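Long-range contact in luciferase-like monooxygenase (Streptomyces bottropensis, PDB 4US5), which probably acts as a flavin-utilising monooxygenase of the bacterial luciferase family, inserting oxygen from molecular oxygen into its substrate: residues 165-177 against 186-198. Numbering follows the deposited sequence.
Sequences GPALWLLGASVSS and LPYAYAHFITPQF
Tyr188 turns its CG away from its own backbone N (chi1 -179°), which carries the ring over the end of strand 167-172 and puts OH 2.7 Å from Ser177 OG, met at the ring edge. With chi1 at 61°, Ser177 OG sits between its backbone N and carbonyl carbon, within reach of the Tyr188 OH; the same hydroxyl donates to Ser174 O, while Ser174 OG, at the N-cap of helix 175-184, accepts a hydrogen bond from Ser177 N. Gly172 lies close beside this ring, and a CB there would run into Tyr188 OH and Ser177 OG. Cutting Tyr188 back to an alanine would probably leave Ser177 OG without its donor and open a gap beside Gly172. Farther back, Pro187 CB sits over one face of Trp169, 3.3 Å from the centroid of the six-membered ring, a close CH-pi contact; Trp169 NE1 donates a hydrogen bond to a HEPES sulfonate oxygen, the buffer probably coming from the crystallisation liquor. Between these groups the backbones pair in parallel: Leu170 N to Pro187 O (3.0 Å), Ala189 N to Leu170 O, Gly172 N to Ala189 O and Ala191 N to Gly172 O. Past the strands, Thr195 OG1 donates to Ala173 O at 2.8 Å, and Tyr190 OH bonds to Thr195 O in the carbonyl plane, on a lone pair. Strand 167-172, helix 175-184 and strand 188-191 thus form one beta-alpha-beta unit of the TIM barrel found in luciferase-like monooxygenases.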
ATOM      1  N   GLY B 165       7.002 -15.744  -4.057  1.00 23.43           N
ATOM      2  CA  GLY B 165       7.025 -14.294  -4.158  1.00 21.05           C
ATOM      3  C   GLY B 165       6.078 -13.825  -5.219  1.00 19.84           C
ATOM      4  O   GLY B 165       5.456 -14.642  -5.908  1.00 19.93           O
ATOM      5  N   PRO B 166       5.975 -12.501  -5.378  1.00 19.21           N
ATOM      6  CA  PRO B 166       5.152 -11.967  -6.435  1.00 19.66           C
ATOM      7  C   PRO B 166       5.729 -12.287  -7.809  1.00 20.15           C
ATOM      8  O   PRO B 166       6.933 -12.337  -7.953  1.00 23.00           O
ATOM      9  CB  PRO B 166       5.204 -10.459  -6.177  1.00 19.85           C
ATOM     10  CG  PRO B 166       6.490 -10.240  -5.518  1.00 21.39           C
ATOM     11  CD  PRO B 166       6.680 -11.441  -4.637  1.00 20.42           C
ATOM     12  N   ALA B 167       4.859 -12.406  -8.803  1.00 21.99           N
ATOM     13  CA  ALA B 167       5.260 -12.659 -10.176  1.00 20.44           C
ATOM     14  C   ALA B 167       5.614 -11.341 -10.883  1.00 20.94           C
ATOM     15  O   ALA B 167       4.753 -10.469 -11.068  1.00 22.47           O
ATOM     16  CB  ALA B 167       4.141 -13.375 -10.916  1.00 19.40           C
ATOM     17  N   LEU B 168       6.857 -11.245 -11.350  1.00 20.98           N
ATOM     18  CA  LEU B 168       7.345 -10.064 -12.068  1.00 21.71           C
ATOM     19  C   LEU B 168       6.864 -10.039 -13.517  1.00 22.57           C
ATOM     20  O   LEU B 168       7.084 -11.012 -14.273  1.00 21.71           O
ATOM     21  CB  LEU B 168       8.866 -10.058 -12.100  1.00 25.15           C
ATOM     22  CG  LEU B 168       9.625  -9.397 -10.950  1.00 30.50           C
ATOM     23  CD1 LEU B 168      11.128  -9.466 -11.194  1.00 32.32           C
ATOM     24  CD2 LEU B 168       9.207  -7.932 -10.731  1.00 32.67           C
ATOM     25  N   TRP B 169       6.289  -8.922 -13.941  1.00 17.52           N
ATOM     26  CA  TRP B 169       5.876  -8.695 -15.321  1.00 19.42           C
ATOM     27  C   TRP B 169       6.427  -7.359 -15.801  1.00 20.67           C
ATOM     28  O   TRP B 169       6.486  -6.381 -15.032  1.00 21.45           O
ATOM     29  CB  TRP B 169       4.339  -8.644 -15.453  1.00 17.26           C
ATOM     30  CG  TRP B 169       3.664  -9.963 -15.431  1.00 16.71           C
ATOM     31  CD1 TRP B 169       3.441 -10.746 -14.321  1.00 16.96           C
ATOM     32  CD2 TRP B 169       3.111 -10.682 -16.535  1.00 18.10           C
ATOM     33  NE1 TRP B 169       2.803 -11.880 -14.667  1.00 19.36           N
ATOM     34  CE2 TRP B 169       2.563 -11.868 -16.020  1.00 16.96           C
ATOM     35  CE3 TRP B 169       3.060 -10.462 -17.914  1.00 17.41           C
ATOM     36  CZ2 TRP B 169       1.969 -12.812 -16.822  1.00 17.99           C
ATOM     37  CZ3 TRP B 169       2.430 -11.384 -18.695  1.00 17.21           C
ATOM     38  CH2 TRP B 169       1.918 -12.566 -18.159  1.00 17.33           C
ATOM     39  N   LEU B 170       6.792  -7.283 -17.075  1.00 19.43           N
ATOM     40  CA  LEU B 170       7.182  -6.010 -17.671  1.00 18.59           C
ATOM     41  C   LEU B 170       6.089  -5.555 -18.614  1.00 20.67           C
ATOM     42  O   LEU B 170       5.643  -6.315 -19.483  1.00 20.64           O
ATOM     43  CB  LEU B 170       8.491  -6.131 -18.437  1.00 21.12           C
ATOM     44  CG  LEU B 170       9.001  -4.842 -19.048  1.00 23.98           C
ATOM     45  CD1 LEU B 170       9.153  -3.758 -17.982  1.00 27.30           C
ATOM     46  CD2 LEU B 170      10.350  -5.063 -19.727  1.00 26.02           C
ATOM     47  N   LEU B 171       5.659  -4.319 -18.419  1.00 19.31           N
ATOM     48  CA  LEU B 171       4.682  -3.689 -19.289  1.00 19.92           C
ATOM     49  C   LEU B 171       5.421  -2.763 -20.199  1.00 19.67           C
ATOM     50  O   LEU B 171       6.271  -1.979 -19.749  1.00 20.62           O
ATOM     51  CB  LEU B 171       3.658  -2.876 -18.488  1.00 18.81           C
ATOM     52  CG  LEU B 171       2.546  -3.688 -17.826  1.00 21.01           C
ATOM     53  CD1 LEU B 171       3.080  -4.550 -16.659  1.00 22.42           C
ATOM     54  CD2 LEU B 171       1.474  -2.749 -17.347  1.00 23.56           C
ATOM     55  N   GLY B 172       5.088  -2.817 -21.477  1.00 19.14           N
ATOM     56  CA  GLY B 172       5.709  -1.873 -22.442  1.00 22.00           C
ATOM     57  C   GLY B 172       4.775  -1.403 -23.526  1.00 20.57           C
ATOM     58  O   GLY B 172       3.667  -1.967 -23.735  1.00 20.00           O
ATOM     59  N   ALA B 173       5.229  -0.392 -24.259  1.00 19.20           N
ATOM     60  CA  ALA B 173       4.501   0.146 -25.384  1.00 20.63           C
ATOM     61  C   ALA B 173       5.499   0.576 -26.470  1.00 20.23           C
ATOM     62  O   ALA B 173       5.318   1.609 -27.108  1.00 20.48           O
ATOM     63  CB  ALA B 173       3.691   1.321 -24.937  1.00 20.83           C
ATOM     64  N   SER B 174       6.511  -0.254 -26.657  1.00 20.90           N
ATOM     65  CA  SER B 174       7.622   0.022 -27.572  1.00 22.08           C
ATOM     66  C   SER B 174       8.313  -1.272 -27.944  1.00 22.85           C
ATOM     67  O   SER B 174       8.311  -2.238 -27.187  1.00 20.68           O
ATOM     68  CB  SER B 174       8.628   0.977 -26.934  1.00 20.44           C
ATOM     69  OG  SER B 174       9.360   0.371 -25.877  1.00 22.63           O
ATOM     70  N   VAL B 175       8.945  -1.279 -29.118  1.00 22.00           N
ATOM     71  CA  VAL B 175       9.753  -2.431 -29.527  1.00 24.65           C
ATOM     72  C   VAL B 175      10.939  -2.620 -28.591  1.00 22.48           C
ATOM     73  O   VAL B 175      11.290  -3.746 -28.235  1.00 22.59           O
ATOM     74  CB  VAL B 175      10.239  -2.297 -30.993  1.00 27.17           C
ATOM     75  CG1 VAL B 175      11.129  -3.486 -31.385  1.00 28.34           C
ATOM     76  CG2 VAL B 175       9.056  -2.234 -31.920  1.00 27.45           C
ATOM     77  N   SER B 176      11.509  -1.517 -28.130  1.00 25.38           N
ATOM     78  CA  SER B 176      12.620  -1.573 -27.201  1.00 28.24           C
ATOM     79  C   SER B 176      12.268  -2.320 -25.898  1.00 25.80           C
ATOM     80  O   SER B 176      13.051  -3.126 -25.388  1.00 25.37           O
ATOM     81  CB  SER B 176      13.078  -0.118 -26.952  1.00 33.06           C
ATOM     82  OG  SER B 176      13.035   0.305 -25.616  1.00 39.33           O
ATOM     83  N   SER B 177      11.068  -2.091 -25.376  1.00 22.93           N
ATOM     84  CA  SER B 177      10.663  -2.778 -24.136  1.00 22.13           C
ATOM     85  C   SER B 177      10.532  -4.261 -24.361  1.00 19.71           C
ATOM     86  O   SER B 177      10.821  -5.061 -23.485  1.00 20.90           O
ATOM     87  CB  SER B 177       9.324  -2.165 -23.594  1.00 21.63           C
ATOM     88  OG  SER B 177       8.275  -2.326 -24.528  1.00 23.54           O
ATOM     89  N   LEU B 186      11.411 -12.203 -19.123  1.00 22.89           N
ATOM     90  CA  LEU B 186      10.240 -11.811 -18.348  1.00 23.12           C
ATOM     91  C   LEU B 186       8.949 -11.970 -19.100  1.00 20.12           C
ATOM     92  O   LEU B 186       8.904 -11.715 -20.310  1.00 19.31           O
ATOM     93  CB  LEU B 186      10.373 -10.358 -17.936  1.00 23.83           C
ATOM     94  CG  LEU B 186      11.406 -10.125 -16.863  1.00 24.90           C
ATOM     95  CD1 LEU B 186      11.653  -8.636 -16.727  1.00 25.72           C
ATOM     96  CD2 LEU B 186      10.984 -10.739 -15.541  1.00 27.00           C
ATOM     97  N   PRO B 187       7.859 -12.287 -18.374  1.00 19.61           N
ATOM     98  CA  PRO B 187       6.539 -12.158 -18.942  1.00 20.70           C
ATOM     99  C   PRO B 187       6.331 -10.686 -19.354  1.00 18.67           C
ATOM    100  O   PRO B 187       6.870  -9.796 -18.716  1.00 18.76           O
ATOM    101  CB  PRO B 187       5.615 -12.557 -17.784  1.00 21.73           C
ATOM    102  CG  PRO B 187       6.453 -13.387 -16.877  1.00 22.83           C
ATOM    103  CD  PRO B 187       7.824 -12.823 -16.997  1.00 22.51           C
ATOM    104  N   TYR B 188       5.573 -10.463 -20.429  1.00 20.24           N
ATOM    105  CA  TYR B 188       5.515  -9.192 -21.069  1.00 18.44           C
ATOM    106  C   TYR B 188       4.098  -8.846 -21.454  1.00 17.43           C
ATOM    107  O   TYR B 188       3.419  -9.657 -22.035  1.00 17.38           O
ATOM    108  CB  TYR B 188       6.382  -9.224 -22.333  1.00 18.86           C
ATOM    109  CG  TYR B 188       6.447  -7.940 -23.099  1.00 19.28           C
ATOM    110  CD1 TYR B 188       6.937  -6.802 -22.533  1.00 20.43           C
ATOM    111  CD2 TYR B 188       6.068  -7.890 -24.452  1.00 21.77           C
ATOM    112  CE1 TYR B 188       7.050  -5.620 -23.265  1.00 20.82           C
ATOM    113  CE2 TYR B 188       6.140  -6.709 -25.186  1.00 20.25           C
ATOM    114  CZ  TYR B 188       6.647  -5.585 -24.599  1.00 21.73           C
ATOM    115  OH  TYR B 188       6.769  -4.423 -25.313  1.00 23.86           O
ATOM    116  N   ALA B 189       3.679  -7.621 -21.134  1.00 18.12           N
ATOM    117  CA  ALA B 189       2.374  -7.138 -21.535  1.00 17.63           C
ATOM    118  C   ALA B 189       2.546  -5.897 -22.390  1.00 16.88           C
ATOM    119  O   ALA B 189       3.088  -4.886 -21.943  1.00 18.95           O
ATOM    120  CB  ALA B 189       1.540  -6.833 -20.317  1.00 19.13           C
ATOM    121  N   TYR B 190       2.099  -5.979 -23.637  1.00 16.71           N
ATOM    122  CA  TYR B 190       2.209  -4.864 -24.585  1.00 17.45           C
ATOM    123  C   TYR B 190       0.943  -4.053 -24.669  1.00 15.58           C
ATOM    124  O   TYR B 190      -0.139  -4.584 -24.968  1.00 18.35           O
ATOM    125  CB  TYR B 190       2.550  -5.357 -26.004  1.00 17.16           C
ATOM    126  CG  TYR B 190       2.856  -4.230 -26.971  1.00 18.14           C
ATOM    127  CD1 TYR B 190       4.114  -3.694 -27.056  1.00 18.11           C
ATOM    128  CD2 TYR B 190       1.868  -3.707 -27.798  1.00 19.14           C
ATOM    129  CE1 TYR B 190       4.397  -2.656 -27.950  1.00 17.27           C
ATOM    130  CE2 TYR B 190       2.134  -2.674 -28.685  1.00 18.51           C
ATOM    131  CZ  TYR B 190       3.416  -2.137 -28.735  1.00 18.69           C
ATOM    132  OH  TYR B 190       3.688  -1.110 -29.611  1.00 19.95           O
ATOM    133  N   ALA B 191       1.084  -2.747 -24.508  1.00 16.14           N
ATOM    134  CA  ALA B 191      -0.049  -1.820 -24.622  1.00 17.30           C
ATOM    135  C   ALA B 191      -0.373  -1.418 -26.060  1.00 17.11           C
ATOM    136  O   ALA B 191      -0.003  -0.332 -26.519  1.00 17.71           O
ATOM    137  CB  ALA B 191       0.189  -0.570 -23.753  1.00 18.78           C
ATOM    138  N   HIS B 192      -1.180  -2.238 -26.709  1.00 15.30           N
ATOM    139  CA  HIS B 192      -1.607  -1.979 -28.063  1.00 15.91           C
ATOM    140  C   HIS B 192      -2.346  -0.646 -28.167  1.00 17.55           C
ATOM    141  O   HIS B 192      -2.177   0.105 -29.156  1.00 18.17           O
ATOM    142  CB  HIS B 192      -2.485  -3.104 -28.550  1.00 17.67           C
ATOM    143  CG  HIS B 192      -3.224  -2.769 -29.788  1.00 19.26           C
ATOM    144  ND1 HIS B 192      -2.624  -2.733 -31.027  1.00 19.02           N
ATOM    145  CD2 HIS B 192      -4.475  -2.283 -29.959  1.00 18.04           C
ATOM    146  CE1 HIS B 192      -3.506  -2.320 -31.921  1.00 19.58           C
ATOM    147  NE2 HIS B 192      -4.654  -2.101 -31.304  1.00 18.08           N
ATOM    148  N   PHE B 193      -3.129  -0.330 -27.140  1.00 17.08           N
ATOM    149  CA  PHE B 193      -3.955   0.852 -27.169  1.00 18.31           C
ATOM    150  C   PHE B 193      -3.128   2.120 -27.051  1.00 18.39           C
ATOM    151  O   PHE B 193      -3.624   3.210 -27.312  1.00 20.20           O
ATOM    152  CB  PHE B 193      -5.023   0.805 -26.058  1.00 17.59           C
ATOM    153  CG  PHE B 193      -4.470   0.879 -24.654  1.00 17.46           C
ATOM    154  CD1 PHE B 193      -3.974  -0.246 -24.027  1.00 18.48           C
ATOM    155  CD2 PHE B 193      -4.507   2.065 -23.935  1.00 20.09           C
ATOM    156  CE1 PHE B 193      -3.492  -0.188 -22.741  1.00 18.37           C
ATOM    157  CE2 PHE B 193      -4.017   2.130 -22.654  1.00 19.52           C
ATOM    158  CZ  PHE B 193      -3.523   0.996 -22.042  1.00 21.07           C
ATOM    159  N   ILE B 194      -1.883   1.978 -26.619  1.00 19.60           N
ATOM    160  CA  ILE B 194      -0.960   3.123 -26.499  1.00 20.32           C
ATOM    161  C   ILE B 194      -0.133   3.291 -27.780  1.00 20.53           C
ATOM    162  O   ILE B 194      -0.026   4.400 -28.315  1.00 20.39           O
ATOM    163  CB  ILE B 194      -0.007   2.954 -25.312  1.00 22.64           C
ATOM    164  CG1 ILE B 194      -0.829   2.900 -24.014  1.00 24.35           C
ATOM    165  CG2 ILE B 194       1.053   4.090 -25.276  1.00 24.66           C
ATOM    166  CD1 ILE B 194      -0.021   2.923 -22.736  1.00 27.41           C
ATOM    167  N   THR B 195       0.429   2.198 -28.281  1.00 20.06           N
ATOM    168  CA  THR B 195       1.298   2.228 -29.454  1.00 20.45           C
ATOM    169  C   THR B 195       0.876   1.180 -30.499  1.00 19.81           C
ATOM    170  O   THR B 195       1.568   0.182 -30.719  1.00 19.62           O
ATOM    171  CB  THR B 195       2.754   2.042 -28.998  1.00 20.83           C
ATOM    172  OG1 THR B 195       3.029   2.971 -27.950  1.00 21.26           O
ATOM    173  CG2 THR B 195       3.760   2.295 -30.137  1.00 23.59           C
ATOM    174  N   PRO B 196      -0.272   1.397 -31.137  1.00 20.69           N
ATOM    175  CA  PRO B 196      -0.815   0.416 -32.058  1.00 20.36           C
ATOM    176  C   PRO B 196      -0.001   0.322 -33.360  1.00 21.21           C
ATOM    177  O   PRO B 196      -0.114  -0.671 -34.060  1.00 23.53           O
ATOM    178  CB  PRO B 196      -2.220   0.937 -32.353  1.00 21.23           C
ATOM    179  CG  PRO B 196      -2.144   2.396 -32.060  1.00 22.04           C
ATOM    180  CD  PRO B 196      -1.173   2.527 -30.932  1.00 21.67           C
ATOM    181  N   GLN B 197       0.841   1.310 -33.636  1.00 23.59           N
ATOM    182  CA  GLN B 197       1.690   1.233 -34.845  1.00 26.24           C
ATOM    183  C   GLN B 197       2.738   0.110 -34.780  1.00 26.85           C
ATOM    184  O   GLN B 197       3.173  -0.357 -35.810  1.00 27.32           O
ATOM    185  CB  GLN B 197       2.357   2.592 -35.136  1.00 28.93           C
ATOM    186  CG  GLN B 197       3.337   3.054 -34.075  1.00 31.48           C
ATOM    187  CD  GLN B 197       2.710   4.009 -33.063  1.00 36.19           C
ATOM    188  OE1 GLN B 197       1.547   3.823 -32.602  1.00 32.10           O
ATOM    189  NE2 GLN B 197       3.470   5.038 -32.703  1.00 34.69           N
ATOM    190  N   PHE B 198       3.118  -0.348 -33.588  1.00 23.68           N
ATOM    191  CA  PHE B 198       4.181  -1.340 -33.452  1.00 24.96           C
ATOM    192  C   PHE B 198       3.792  -2.651 -32.776  1.00 24.47           C
ATOM    193  O   PHE B 198       4.646  -3.455 -32.443  1.00 22.27           O
ATOM    194  CB  PHE B 198       5.358  -0.708 -32.699  1.00 25.98           C
ATOM    195  CG  PHE B 198       5.975   0.478 -33.423  1.00 28.48           C
ATOM    196  CD1 PHE B 198       6.488   0.327 -34.695  1.00 36.14           C
ATOM    197  CD2 PHE B 198       6.115   1.701 -32.796  1.00 32.81           C
ATOM    198  CE1 PHE B 198       7.071   1.393 -35.363  1.00 37.53           C
ATOM    199  CE2 PHE B 198       6.710   2.778 -33.452  1.00 38.72           C
ATOM    200  CZ  PHE B 198       7.185   2.618 -34.743  1.00 36.96           C
TER